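Local coordinates for protein alternansucrase (Leuconostoc mesenteroides, PDB 6HVG) that belongs to glycoside hydrolase family 70, large multidomain enzymes built round a TIM barrel, and carries cell-wall-binding-type repeats beside that core, at residues 538-541 against 542-545; 934-938 against 939-943; 1028-1032 against 1033-1037. All blocks are in the same frame, centred on the assembly; numbering follows the deposited sequence.

Contact 1 (538-541 against 542-545); sequences QDDS and HRTP
Asp540 holds together the turn that runs on through Ser541, His542 and Arg543 to Thr544. Its carbonyl O accepts the backbone N of Thr544 at 2.9 Å. The carboxylate points into the same turn, with CG trans to the backbone N (chi1 176°). OD1 takes a weak bond from Arg543 N at 3.4 Å, while OD2 forms a salt bridge with the Arg543 guanidinium. NE meets the syn lone pair of OD2 at 2.8 Å, and NH2 reaches the same oxygen at 3.1 Å from above the carboxylate plane. This side-on, two-nitrogen grip is possible because the arginine chain bends at chi3 (-63°), and the two flat groups stand 49° apart. Thr1171 OG1 also binds OD2, and Arg543 NH2 has a second acceptor in Asn1189 O. Thr544 CG2 packs on Asp540 CB at 3.6 Å, the side chains crossing at about a right angle, and the threonine hydroxyl bonds to Val1169 O. Ser541 and His542 form the exposed outer bend. A water links Asp540 N, Gln538 O and Thr544 O across the turn. Thr544 N to Asp540 O is the bond of an alpha-turn, here reinforced by the Asp540 carboxylate just after strand 534-537.

Contact 2 (934-938 against 939-943); sequences KAHKN and QLYRA
A type II beta turn from His936 to Gln939 leads the chain into strand 940-947 of a large antiparallel sheet, and the side chains at its two ends meet across it. The positive phi of Asn938 suits the third position of such a turn. His936 and Gln939 run alongside each other in the same direction, and His936 ND1 donates to Gln939 OE1 at 2.8 Å. The bond is bent (N-H...O 144°), and the donor stands 49° above the plane of the amide carbonyl. Gln939 reaches the ring because its CG lies trans to its backbone N and the rest of the chain is extended, while its NE2 goes on to Lys906 O. His936 NE2 bonds to Phe886 O; with carbonyl oxygens at both nitrogens, the ring may well be doubly protonated. Two residues beyond Gln939, Tyr941 turns its ring edge to a face of His936 in an offset edge-to-face pair, with centroids 5.8 Å apart and planes at 63°. Thr966 OG1 lies within hydrogen-bonding reach of the carbonyl oxygens of both His936 and Gln939, tying the turn to the loop after strand 962-965. The phenol oxygen sits over a face of the imidazole, Tyr941 OH 2.8 Å from His936 ND1.

Contact 3 (1028-1032 against 1033-1037); sequences SNDGS and VFHSN
A histidine-carboxylate pair pulls together a short bend in the loop that leads up to helix 1038-1041, with Asp1030 and His1035 approaching from opposite directions. His1035 NE2 shares its N-H between both carboxylate oxygens, 2.9 Å from Asp1030 OD2 and 3.1 Å from Asp1030 OD1, using the syn lone pair of each. The acid meets the ring at its edge, Asp1030 CG in the ring plane, with the two flat groups 27° apart. Asp1030 CG sits between its own backbone N and carbonyl carbon (chi1 61°), which turns the carboxylate inward. There OD1 takes a second bond, from Ser1028 OG at 2.7 Å, although this serine is poorly ordered. Ser1032 lies against the ring, with its CB 3.7 Å from His1035 NE2 and its O 3.5 Å from His1035 CE1. Its hydroxyl bonds to Gly673 O and lies 3.1 Å from Phe1034 O. Asp648 accepts from His1035 ND1 through OD1 and, through OD2, from ND2 of Asn1037, whose OD1 in turn caps Leu1040 N. Both ring nitrogens thus face carboxylates, which would favour the charged imidazole, though Lys741, in a salt bridge with Asp1030 OD2, offsets part of the effect. This chain of polar contacts joins a histidine-carboxylate hydrogen bond to the N-cap of helix 1038-1041.

In the fold
The three contacts follow one another along the chain without nesting or crossing, all within the glycoside hydrolase family 70 range, and each tightens one short stretch. Contact 1 comes first, turning the chain as it leaves strand 534-537 and holding it against neighbouring strand 1166-1175 of the six-stranded antiparallel sheet. Contact 2 lies on the opposite side of the chain's centre from contact 1, their nearest atoms about 62 Å apart, where the link from strand 927-931 enters strand 940-947. Contact 3 follows strand 1003-1009, a partner of 940-947, and leads into helix 1038-1041 just before the chain enters parallel strand 1045-1047. Its nearest atoms are about 18 Å from contact 2 and about 34 Å from contact 1.

Contact 1 (538-541 against 542-545)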
ATOM      1  N   GLN A 538     -22.935   4.586   3.178  1.00 49.37           N
ATOM      2  CA  GLN A 538     -23.918   4.272   4.222  1.00 48.16           C
ATOM      3  C   GLN A 538     -25.343   4.212   3.694  1.00 46.61           C
ATOM      4  O   GLN A 538     -25.664   4.813   2.674  1.00 46.19           O
ATOM      5  CB  GLN A 538     -23.820   5.292   5.342  1.00 48.67           C
ATOM      6  CG  GLN A 538     -22.407   5.531   5.848  1.00 50.73           C
ATOM      7  CD  GLN A 538     -21.780   4.313   6.496  1.00 53.62           C
ATOM      8  OE1 GLN A 538     -22.400   3.621   7.289  1.00 59.57           O
ATOM      9  NE2 GLN A 538     -20.538   4.040   6.139  1.00 57.38           N
ATOM     10  N   ASP A 539     -26.181   3.450   4.391  1.00 51.08           N
ATOM     11  CA  ASP A 539     -27.628   3.384   4.113  1.00 52.68           C
ATOM     12  C   ASP A 539     -28.311   4.538   4.798  1.00 53.23           C
ATOM     13  O   ASP A 539     -28.471   4.514   6.014  1.00 54.91           O
ATOM     14  CB  ASP A 539     -28.232   2.073   4.621  1.00 51.96           C
ATOM     15  CG  ASP A 539     -27.789   0.868   3.819  1.00 54.20           C
ATOM     16  OD1 ASP A 539     -27.227   1.026   2.715  1.00 54.32           O
ATOM     17  OD2 ASP A 539     -28.033  -0.254   4.290  1.00 57.01           O
ATOM     18  N   ASP A 540     -28.734   5.525   4.006  1.00 53.81           N
ATOM     19  CA  ASP A 540     -29.272   6.771   4.524  1.00 55.04           C
ATOM     20  C   ASP A 540     -30.455   7.200   3.643  1.00 56.38           C
ATOM     21  O   ASP A 540     -30.325   8.053   2.756  1.00 54.95           O
ATOM     22  CB  ASP A 540     -28.145   7.809   4.557  1.00 56.58           C
ATOM     23  CG  ASP A 540     -28.601   9.200   5.000  1.00 61.21           C
ATOM     24  OD1 ASP A 540     -29.753   9.373   5.493  1.00 65.86           O
ATOM     25  OD2 ASP A 540     -27.759  10.121   4.862  1.00 58.98           O
ATOM     26  N   SER A 541     -31.607   6.584   3.912  1.00 54.94           N
ATOM     27  CA  SER A 541     -32.839   6.820   3.160  1.00 54.49           C
ATOM     28  C   SER A 541     -33.385   8.270   3.218  1.00 60.67           C
ATOM     29  O   SER A 541     -34.066   8.701   2.290  1.00 60.58           O
ATOM     30  CB  SER A 541     -33.910   5.860   3.650  1.00 53.20           C
ATOM     31  OG  SER A 541     -34.125   6.029   5.038  1.00 51.60           O
ATOM     32  N   HIS A 542     -33.081   9.028   4.276  1.00 63.30           N
ATOM     33  CA  HIS A 542     -33.535  10.418   4.363  1.00 62.12           C
ATOM     34  C   HIS A 542     -32.843  11.349   3.340  1.00 61.61           C
ATOM     35  O   HIS A 542     -33.509  12.099   2.626  1.00 63.95           O
ATOM     36  CB  HIS A 542     -33.361  10.965   5.782  1.00 65.56           C
ATOM     37  CG  HIS A 542     -34.063  12.273   6.007  1.00 80.27           C
ATOM     38  ND1 HIS A 542     -33.390  13.477   6.127  1.00 79.97           N
ATOM     39  CD2 HIS A 542     -35.385  12.573   6.093  1.00 86.81           C
ATOM     40  CE1 HIS A 542     -34.262  14.456   6.281  1.00 84.76           C
ATOM     41  NE2 HIS A 542     -35.480  13.936   6.262  1.00 91.19           N
ATOM     42  N   ARG A 543     -31.515  11.286   3.260  1.00 60.55           N
ATOM     43  CA  ARG A 543     -30.741  12.222   2.446  1.00 55.64           C
ATOM     44  C   ARG A 543     -30.286  11.686   1.096  1.00 60.59           C
ATOM     45  O   ARG A 543     -30.085  12.462   0.156  1.00 66.07           O
ATOM     46  CB  ARG A 543     -29.501  12.664   3.204  1.00 53.60           C
ATOM     47  CG  ARG A 543     -29.808  13.464   4.464  1.00 52.71           C
ATOM     48  CD  ARG A 543     -28.548  13.984   5.124  1.00 49.46           C
ATOM     49  NE  ARG A 543     -27.720  12.874   5.559  1.00 48.92           N
ATOM     50  CZ  ARG A 543     -26.552  12.994   6.172  1.00 48.94           C
ATOM     51  NH1 ARG A 543     -26.044  14.179   6.456  1.00 47.33           N
ATOM     52  NH2 ARG A 543     -25.881  11.901   6.499  1.00 53.98           N
ATOM     53  N   THR A 544     -30.121  10.374   0.979  1.00 61.54           N
ATOM     54  CA  THR A 544     -29.462   9.811  -0.196  1.00 61.19           C
ATOM     55  C   THR A 544     -30.066   8.442  -0.539  1.00 58.86           C
ATOM     56  O   THR A 544     -29.376   7.434  -0.621  1.00 55.85           O
ATOM     57  CB  THR A 544     -27.929   9.791   0.031  1.00 60.27           C
ATOM     58  OG1 THR A 544     -27.281   9.302  -1.129  1.00 77.75           O
ATOM     59  CG2 THR A 544     -27.547   8.930   1.180  1.00 58.04           C
ATOM     60  N   PRO A 545     -31.384   8.417  -0.754  1.00 61.40           N
ATOM     61  CA  PRO A 545     -32.090   7.151  -0.925  1.00 60.15           C
ATOM     62  C   PRO A 545     -31.681   6.340  -2.186  1.00 55.92           C
ATOM     63  O   PRO A 545     -31.790   5.125  -2.167  1.00 52.16           O
ATOM     64  CB  PRO A 545     -33.559   7.580  -0.983  1.00 58.32           C
ATOM     65  CG  PRO A 545     -33.519   8.955  -1.549  1.00 60.53           C
ATOM     66  CD  PRO A 545     -32.244   9.576  -1.064  1.00 61.91           C
TER
HETATM   67  O   HOH W   1     -27.839   5.745   1.266  1.00 61.18           O

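Contact 2 (934-938 against 939-943)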
ATOM      1  N   LYS A 934      15.003 -48.955  -2.706  1.00 56.96           N
ATOM      2  CA  LYS A 934      15.243 -50.389  -2.905  1.00 60.60           C
ATOM      3  C   LYS A 934      14.523 -50.967  -4.131  1.00 61.03           C
ATOM      4  O   LYS A 934      14.701 -52.136  -4.474  1.00 60.25           O
ATOM      5  CB  LYS A 934      14.853 -51.141  -1.619  1.00 63.72           C
ATOM      6  CG  LYS A 934      15.631 -50.627  -0.402  1.00 67.05           C
ATOM      7  CD  LYS A 934      16.150 -51.708   0.542  1.00 70.46           C
ATOM      8  CE  LYS A 934      17.445 -51.292   1.245  1.00 73.34           C
ATOM      9  NZ  LYS A 934      17.220 -50.156   2.185  1.00 74.95           N
ATOM     10  N   ALA A 935      13.688 -50.156  -4.773  1.00 61.40           N
ATOM     11  CA  ALA A 935      13.179 -50.460  -6.106  1.00 60.38           C
ATOM     12  C   ALA A 935      14.185 -50.132  -7.207  1.00 58.49           C
ATOM     13  O   ALA A 935      13.936 -50.446  -8.353  1.00 57.75           O
ATOM     14  CB  ALA A 935      11.869 -49.725  -6.342  1.00 61.43           C
ATOM     15  N   HIS A 936      15.316 -49.518  -6.860  1.00 58.24           N
ATOM     16  CA  HIS A 936      16.341 -49.168  -7.837  1.00 58.91           C
ATOM     17  C   HIS A 936      17.736 -49.618  -7.428  1.00 60.45           C
ATOM     18  O   HIS A 936      18.676 -48.826  -7.488  1.00 59.38           O
ATOM     19  CB  HIS A 936      16.342 -47.656  -8.057  1.00 58.19           C
ATOM     20  CG  HIS A 936      15.058 -47.140  -8.603  1.00 57.07           C
ATOM     21  ND1 HIS A 936      14.857 -46.957  -9.949  1.00 58.39           N
ATOM     22  CD2 HIS A 936      13.907 -46.788  -7.994  1.00 56.67           C
ATOM     23  CE1 HIS A 936      13.632 -46.508 -10.147  1.00 59.65           C
ATOM     24  NE2 HIS A 936      13.039 -46.388  -8.976  1.00 57.60           N
ATOM     25  N   LYS A 937      17.864 -50.892  -7.042  1.00 61.16           N
ATOM     26  CA  LYS A 937      19.161 -51.446  -6.672  1.00 62.05           C
ATOM     27  C   LYS A 937      20.017 -51.575  -7.912  1.00 63.08           C
ATOM     28  O   LYS A 937      19.529 -51.962  -8.980  1.00 61.75           O
ATOM     29  CB  LYS A 937      19.032 -52.820  -6.001  1.00 62.72           C
ATOM     30  CG  LYS A 937      18.077 -52.880  -4.827  1.00 62.57           C
ATOM     31  CD  LYS A 937      18.039 -54.259  -4.185  1.00 63.53           C
ATOM     32  CE  LYS A 937      17.177 -54.252  -2.931  1.00 64.42           C
ATOM     33  NZ  LYS A 937      16.753 -55.607  -2.514  1.00 65.47           N
ATOM     34  N   ASN A 938      21.298 -51.219  -7.762  1.00 65.68           N
ATOM     35  CA  ASN A 938      22.336 -51.439  -8.796  1.00 65.03           C
ATOM     36  C   ASN A 938      22.108 -50.735 -10.148  1.00 64.96           C
ATOM     37  O   ASN A 938      22.818 -50.964 -11.108  1.00 69.50           O
ATOM     38  CB  ASN A 938      22.534 -52.939  -8.990  1.00 64.41           C
ATOM     39  CG  ASN A 938      22.886 -53.637  -7.678  1.00 64.17           C
ATOM     40  OD1 ASN A 938      22.160 -54.524  -7.222  1.00 61.49           O
ATOM     41  ND2 ASN A 938      23.965 -53.195  -7.039  1.00 62.48           N
ATOM     42  N   GLN A 939      21.153 -49.821 -10.179  1.00 64.92           N
ATOM     43  CA  GLN A 939      20.757 -49.138 -11.396  1.00 64.30           C
ATOM     44  C   GLN A 939      21.707 -47.989 -11.758  1.00 64.55           C
ATOM     45  O   GLN A 939      22.279 -47.346 -10.886  1.00 65.96           O
ATOM     46  CB  GLN A 939      19.349 -48.575 -11.209  1.00 63.31           C
ATOM     47  CG  GLN A 939      18.739 -47.990 -12.462  1.00 62.25           C
ATOM     48  CD  GLN A 939      17.232 -48.088 -12.463  1.00 64.65           C
ATOM     49  OE1 GLN A 939      16.616 -48.508 -11.481  1.00 62.21           O
ATOM     50  NE2 GLN A 939      16.629 -47.699 -13.575  1.00 69.81           N
ATOM     51  N   LEU A 940      21.844 -47.727 -13.051  1.00 64.34           N
ATOM     52  CA  LEU A 940      22.644 -46.614 -13.531  1.00 61.58           C
ATOM     53  C   LEU A 940      21.777 -45.391 -13.625  1.00 60.92           C
ATOM     54  O   LEU A 940      20.669 -45.442 -14.190  1.00 58.05           O
ATOM     55  CB  LEU A 940      23.240 -46.919 -14.900  1.00 62.89           C
ATOM     56  CG  LEU A 940      24.413 -46.032 -15.322  1.00 67.06           C
ATOM     57  CD1 LEU A 940      25.630 -46.307 -14.444  1.00 71.57           C
ATOM     58  CD2 LEU A 940      24.794 -46.238 -16.777  1.00 67.56           C
ATOM     59  N   TYR A 941      22.276 -44.294 -13.062  1.00 60.03           N
ATOM     60  CA  TYR A 941      21.598 -43.002 -13.113  1.00 60.00           C
ATOM     61  C   TYR A 941      22.489 -41.974 -13.842  1.00 61.10           C
ATOM     62  O   TYR A 941      23.705 -42.076 -13.816  1.00 64.54           O
ATOM     63  CB  TYR A 941      21.261 -42.525 -11.696  1.00 58.54           C
ATOM     64  CG  TYR A 941      20.000 -43.125 -11.126  1.00 56.06           C
ATOM     65  CD1 TYR A 941      19.973 -44.428 -10.657  1.00 55.29           C
ATOM     66  CD2 TYR A 941      18.830 -42.389 -11.053  1.00 54.95           C
ATOM     67  CE1 TYR A 941      18.813 -44.977 -10.154  1.00 54.21           C
ATOM     68  CE2 TYR A 941      17.668 -42.933 -10.541  1.00 53.85           C
ATOM     69  CZ  TYR A 941      17.669 -44.232 -10.098  1.00 53.85           C
ATOM     70  OH  TYR A 941      16.499 -44.755  -9.607  1.00 55.06           O
ATOM     71  N   ARG A 942      21.859 -41.013 -14.516  1.00 59.10           N
ATOM     72  CA  ARG A 942      22.572 -39.928 -15.191  1.00 58.49           C
ATOM     73  C   ARG A 942      22.023 -38.565 -14.815  1.00 57.07           C
ATOM     74  O   ARG A 942      20.840 -38.420 -14.537  1.00 54.43           O
ATOM     75  CB  ARG A 942      22.511 -40.087 -16.712  1.00 60.80           C
ATOM     76  CG  ARG A 942      21.132 -39.973 -17.367  1.00 58.98           C
ATOM     77  CD  ARG A 942      20.782 -38.559 -17.781  1.00 59.24           C
ATOM     78  NE  ARG A 942      19.578 -38.505 -18.615  1.00 60.28           N
ATOM     79  CZ  ARG A 942      19.063 -37.380 -19.109  1.00 61.06           C
ATOM     80  NH1 ARG A 942      19.603 -36.194 -18.818  1.00 63.57           N
ATOM     81  NH2 ARG A 942      18.000 -37.414 -19.901  1.00 62.45           N
ATOM     82  N   ALA A 943      22.898 -37.570 -14.806  1.00 56.94           N
ATOM     83  CA  ALA A 943      22.521 -36.213 -14.444  1.00 55.45           C
ATOM     84  C   ALA A 943      21.612 -35.572 -15.476  1.00 52.95           C
ATOM     85  O   ALA A 943      21.816 -35.731 -16.657  1.00 50.00           O
ATOM     86  CB  ALA A 943      23.779 -35.364 -14.249  1.00 55.47           C
TER

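Contact 3 (1028-1032 against 1033-1037)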
ATOM      1  N   SER A1028     -14.712 -41.281  -4.481  1.00113.38           N
ATOM      2  CA  SER A1028     -14.952 -40.730  -3.131  1.00104.47           C
ATOM      3  C   SER A1028     -16.411 -40.330  -2.856  1.00100.95           C
ATOM      4  O   SER A1028     -17.059 -39.697  -3.693  1.00 99.30           O
ATOM      5  CB  SER A1028     -14.096 -39.482  -2.945  1.00 97.39           C
ATOM      6  OG  SER A1028     -14.618 -38.469  -3.778  1.00 99.73           O
ATOM      7  N   ASN A1029     -16.890 -40.676  -1.663  1.00 94.11           N
ATOM      8  CA  ASN A1029     -18.193 -40.235  -1.167  1.00 89.38           C
ATOM      9  C   ASN A1029     -18.079 -38.984  -0.283  1.00 89.77           C
ATOM     10  O   ASN A1029     -19.079 -38.526   0.299  1.00 84.00           O
ATOM     11  CB  ASN A1029     -18.855 -41.368  -0.368  1.00 89.90           C
ATOM     12  CG  ASN A1029     -18.340 -41.460   1.075  1.00 87.14           C
ATOM     13  OD1 ASN A1029     -17.132 -41.445   1.313  1.00 86.70           O
ATOM     14  ND2 ASN A1029     -19.261 -41.544   2.040  1.00 79.36           N
ATOM     15  N   ASP A1030     -16.863 -38.441  -0.182  1.00 88.11           N
ATOM     16  CA  ASP A1030     -16.567 -37.323   0.732  1.00 85.17           C
ATOM     17  C   ASP A1030     -17.226 -35.989   0.384  1.00 75.74           C
ATOM     18  O   ASP A1030     -17.195 -35.097   1.200  1.00 70.99           O
ATOM     19  CB  ASP A1030     -15.051 -37.119   0.880  1.00 87.24           C
ATOM     20  CG  ASP A1030     -14.357 -36.768  -0.438  1.00 89.61           C
ATOM     21  OD1 ASP A1030     -14.929 -37.018  -1.523  1.00 92.74           O
ATOM     22  OD2 ASP A1030     -13.231 -36.234  -0.376  1.00 83.18           O
ATOM     23  N   GLY A1031     -17.763 -35.834  -0.828  1.00 70.78           N
ATOM     24  CA  GLY A1031     -18.502 -34.618  -1.207  1.00 68.83           C
ATOM     25  C   GLY A1031     -17.602 -33.583  -1.893  1.00 70.28           C
ATOM     26  O   GLY A1031     -18.091 -32.663  -2.581  1.00 68.01           O
ATOM     27  N   SER A1032     -16.286 -33.747  -1.691  1.00 62.54           N
ATOM     28  CA  SER A1032     -15.265 -32.856  -2.184  1.00 59.17           C
ATOM     29  C   SER A1032     -15.109 -32.937  -3.705  1.00 54.14           C
ATOM     30  O   SER A1032     -15.445 -33.941  -4.323  1.00 52.81           O
ATOM     31  CB  SER A1032     -13.950 -33.177  -1.458  1.00 60.79           C
ATOM     32  OG  SER A1032     -12.883 -32.363  -1.917  1.00 63.96           O
ATOM     33  N   VAL A1033     -14.605 -31.853  -4.290  1.00 49.07           N
ATOM     34  CA  VAL A1033     -14.351 -31.757  -5.710  1.00 48.70           C
ATOM     35  C   VAL A1033     -12.929 -32.242  -6.018  1.00 47.72           C
ATOM     36  O   VAL A1033     -12.759 -33.312  -6.590  1.00 49.65           O
ATOM     37  CB  VAL A1033     -14.566 -30.313  -6.217  1.00 47.59           C
ATOM     38  CG1 VAL A1033     -14.100 -30.142  -7.660  1.00 48.38           C
ATOM     39  CG2 VAL A1033     -16.023 -29.942  -6.103  1.00 48.83           C
ATOM     40  N   PHE A1034     -11.925 -31.446  -5.670  1.00 45.76           N
ATOM     41  CA  PHE A1034     -10.556 -31.830  -5.945  1.00 45.02           C
ATOM     42  C   PHE A1034     -10.027 -32.805  -4.898  1.00 44.11           C
ATOM     43  O   PHE A1034     -10.451 -32.792  -3.741  1.00 44.71           O
ATOM     44  CB  PHE A1034      -9.663 -30.596  -6.074  1.00 43.11           C
ATOM     45  CG  PHE A1034      -9.926 -29.814  -7.316  1.00 41.94           C
ATOM     46  CD1 PHE A1034      -9.581 -30.331  -8.554  1.00 43.59           C
ATOM     47  CD2 PHE A1034     -10.546 -28.575  -7.260  1.00 40.94           C
ATOM     48  CE1 PHE A1034      -9.841 -29.605  -9.711  1.00 45.42           C
ATOM     49  CE2 PHE A1034     -10.818 -27.849  -8.398  1.00 39.27           C
ATOM     50  CZ  PHE A1034     -10.460 -28.349  -9.625  1.00 42.99           C
ATOM     51  N   HIS A1035      -9.111 -33.668  -5.338  1.00 44.46           N
ATOM     52  CA  HIS A1035      -8.453 -34.619  -4.451  1.00 45.79           C
ATOM     53  C   HIS A1035      -6.981 -34.659  -4.787  1.00 46.14           C
ATOM     54  O   HIS A1035      -6.637 -34.818  -5.952  1.00 47.46           O
ATOM     55  CB  HIS A1035      -9.068 -36.015  -4.571  1.00 46.93           C
ATOM     56  CG  HIS A1035     -10.503 -36.078  -4.164  1.00 48.96           C
ATOM     57  ND1 HIS A1035     -11.529 -35.983  -5.077  1.00 51.97           N
ATOM     58  CD2 HIS A1035     -11.083 -36.173  -2.948  1.00 49.63           C
ATOM     59  CE1 HIS A1035     -12.683 -36.025  -4.441  1.00 52.08           C
ATOM     60  NE2 HIS A1035     -12.438 -36.122  -3.147  1.00 52.63           N
ATOM     61  N   SER A1036      -6.121 -34.515  -3.774  1.00 45.79           N
ATOM     62  CA  SER A1036      -4.691 -34.540  -4.004  1.00 45.91           C
ATOM     63  C   SER A1036      -4.305 -35.988  -4.207  1.00 47.88           C
ATOM     64  O   SER A1036      -4.410 -36.801  -3.286  1.00 53.32           O
ATOM     65  CB  SER A1036      -3.909 -33.935  -2.830  1.00 46.55           C
ATOM     66  OG  SER A1036      -2.554 -33.685  -3.206  1.00 47.37           O
ATOM     67  N   ASN A1037      -3.886 -36.309  -5.425  1.00 46.70           N
ATOM     68  CA  ASN A1037      -3.445 -37.640  -5.769  1.00 46.18           C
ATOM     69  C   ASN A1037      -2.566 -37.582  -7.003  1.00 45.02           C
ATOM     70  O   ASN A1037      -2.290 -36.504  -7.503  1.00 42.77           O
ATOM     71  CB  ASN A1037      -4.645 -38.568  -5.959  1.00 47.81           C
ATOM     72  CG  ASN A1037      -5.638 -38.061  -6.987  1.00 48.42           C
ATOM     73  OD1 ASN A1037      -5.264 -37.552  -8.043  1.00 58.58           O
ATOM     74  ND2 ASN A1037      -6.906 -38.255  -6.707  1.00 45.06           N
TER